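Local coordinates for ESAT-6-like protein MAB_3112 (Mycobacterium abscessus, PDB 4I0X) that is of unknown function but pairs with MAB_3113 in the EsxEF complex, and is an ESAT-6-like protein of the WXG100 family that is probably secreted, at residues A21-L26 and S47-M52. The protein carries 4 engineered substitutions. Residues are numbered along the deposited sequence; the frame is centred on the assembly and turned at random.
Sequences AGSNSL and SGWDEM. Engineered in segment 21-26: N24 (natural residue Ser).
W49 reaches across from helix 40-72 and sets the far end of its indole against L26 and S23 of helix 4-32. The two helices form the antiparallel helical hairpin of a WXG100 protein, and this buried contact lies between its arms. The six-membered ring does the touching. Its CH2 atom lies 3.5 Å from L26 CB, and its CZ3 atom is 4.0 Å from the same CB. L26 CB comes to the ring at a slant, and the two side chains run at an angle to each other. L26 CD1 is more distant, at 4.2 Å from W49 CH2, so the leucine meets the ring mainly through the base of its side chain.

S23 contributes its backbone more than its hydroxyl. S23 O sits at the ring edge, near the indole plane, 3.7 Å from W49 CZ2. No hydrogen bond joins the two segments, and the contact is van der Waals packing. The backbones stay apart here: L26 CA and W49 CA are 9.1 Å from each other. W49 CB already points at the other helix, and with CG anti to the backbone N (chi1 170°) the indole bridges the gap.

Outside the segments, W49 packs on V30 and Q31, one turn further along helix 4-32, and S23 rests on Q53 and A56. Residues of the MAB_3113 chain pack here too: F26 of that chain on L26, M79 of that chain on W49 and L72 of that chain on M52. The indole N-H is satisfied within the hairpin: W49 NE1 donates a hydrogen bond to D27 OD1.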
loop_
_atom_site.group_PDB
_atom_site.type_symbol
_atom_site.label_atom_id
_atom_site.label_comp_id
_atom_site.label_asym_id
_atom_site.label_seq_id
_atom_site.Cartn_x
_atom_site.Cartn_y
_atom_site.Cartn_z
ATOM N N ALA A 21 6.526 -6.312 -4.983
ATOM C CA ALA A 21 6.202 -6.931 -6.261
ATOM C C ALA A 21 4.986 -6.298 -6.919
ATOM O O ALA A 21 4.992 -6.016 -8.130
ATOM C CB ALA A 21 5.970 -8.375 -6.090
ATOM N N GLY A 22 3.930 -6.123 -6.130
ATOM C CA GLY A 22 2.687 -5.572 -6.623
ATOM C C GLY A 22 2.846 -4.161 -7.112
ATOM O O GLY A 22 2.315 -3.786 -8.157
ATOM N N SER A 23 3.535 -3.362 -6.313
ATOM C CA SER A 23 3.833 -1.998 -6.666
ATOM C C SER A 23 4.649 -1.868 -7.968
ATOM O O SER A 23 4.369 -1.009 -8.795
ATOM C CB SER A 23 4.599 -1.342 -5.523
ATOM O OG SER A 23 4.794 0.029 -5.810
ATOM N N ASN A 24 5.675 -2.693 -8.140
ATOM C CA ASN A 24 6.496 -2.628 -9.340
ATOM C C ASN A 24 5.680 -3.047 -10.578
ATOM O O ASN A 24 5.785 -2.476 -11.666
ATOM C CB ASN A 24 7.727 -3.513 -9.166
ATOM C CG ASN A 24 8.728 -2.926 -8.159
ATOM O OD1 ASN A 24 8.614 -1.775 -7.761
ATOM N ND2 ASN A 24 9.703 -3.720 -7.759
ATOM N N SER A 25 4.877 -4.073 -10.391
ATOM C CA SER A 25 3.987 -4.559 -11.442
ATOM C C SER A 25 2.975 -3.489 -11.868
ATOM O O SER A 25 2.747 -3.252 -13.069
ATOM C CB SER A 25 3.292 -5.858 -11.003
ATOM O OG SER A 25 2.451 -6.372 -12.022
ATOM N N LEU A 26 2.408 -2.796 -10.908
ATOM C CA LEU A 26 1.422 -1.775 -11.225
ATOM C C LEU A 26 2.084 -0.586 -11.896
ATOM O O LEU A 26 1.498 0.053 -12.723
ATOM C CB LEU A 26 0.718 -1.290 -9.966
ATOM C CG LEU A 26 -0.457 -2.122 -9.527
ATOM C CD1 LEU A 26 -0.780 -1.752 -8.097
ATOM C CD2 LEU A 26 -1.658 -1.911 -10.485
ATOM N N SER A 47 -0.274 11.647 -11.765
ATOM C CA SER A 47 0.109 12.153 -10.471
ATOM C C SER A 47 -0.618 11.409 -9.304
ATOM O O SER A 47 -0.078 11.272 -8.236
ATOM C CB SER A 47 0.010 13.682 -10.408
ATOM O OG SER A 47 -1.306 14.138 -10.321
ATOM N N GLY A 48 -1.798 10.850 -9.556
ATOM C CA GLY A 48 -2.422 9.947 -8.626
ATOM C C GLY A 48 -1.580 8.703 -8.354
ATOM O O GLY A 48 -1.422 8.288 -7.208
ATOM N N TRP A 49 -1.060 8.103 -9.424
ATOM C CA TRP A 49 -0.215 6.925 -9.326
ATOM C C TRP A 49 1.099 7.227 -8.607
ATOM O O TRP A 49 1.545 6.445 -7.759
ATOM C CB TRP A 49 0.032 6.258 -10.694
ATOM C CG TRP A 49 1.089 5.238 -10.534
ATOM C CD1 TRP A 49 2.346 5.265 -11.051
ATOM C CD2 TRP A 49 1.008 4.063 -9.727
ATOM N NE1 TRP A 49 3.049 4.162 -10.630
ATOM C CE2 TRP A 49 2.255 3.418 -9.801
ATOM C CE3 TRP A 49 0.015 3.507 -8.935
ATOM C CZ2 TRP A 49 2.522 2.237 -9.122
ATOM C CZ3 TRP A 49 0.276 2.327 -8.275
ATOM C CH2 TRP A 49 1.518 1.703 -8.377
ATOM N N ASP A 50 1.700 8.363 -8.914
ATOM C CA ASP A 50 2.893 8.812 -8.222
ATOM C C ASP A 50 2.644 8.894 -6.730
ATOM O O ASP A 50 3.488 8.469 -5.942
ATOM C CB ASP A 50 3.322 10.171 -8.726
ATOM C CG ASP A 50 3.912 10.118 -10.128
ATOM O OD1 ASP A 50 4.093 9.003 -10.673
ATOM O OD2 ASP A 50 4.207 11.209 -10.675
ATOM N N GLU A 51 1.484 9.422 -6.341
ATOM C CA GLU A 51 1.136 9.480 -4.923
ATOM C C GLU A 51 0.831 8.077 -4.373
ATOM O O GLU A 51 1.262 7.735 -3.306
ATOM C CB GLU A 51 -0.019 10.451 -4.658
ATOM C CG GLU A 51 -0.502 10.364 -3.232
ATOM C CD GLU A 51 -1.486 11.451 -2.834
ATOM O OE1 GLU A 51 -1.926 12.251 -3.693
ATOM O OE2 GLU A 51 -1.834 11.479 -1.645
ATOM N N MET A 52 0.097 7.248 -5.105
ATOM C CA MET A 52 -0.110 5.872 -4.679
ATOM C C MET A 52 1.215 5.046 -4.469
ATOM O O MET A 52 1.389 4.330 -3.479
ATOM C CB MET A 52 -1.035 5.197 -5.693
ATOM C CG MET A 52 -1.479 3.871 -5.310
ATOM S SD MET A 52 -2.901 3.258 -6.270
ATOM C CE MET A 52 -3.153 1.856 -5.211
#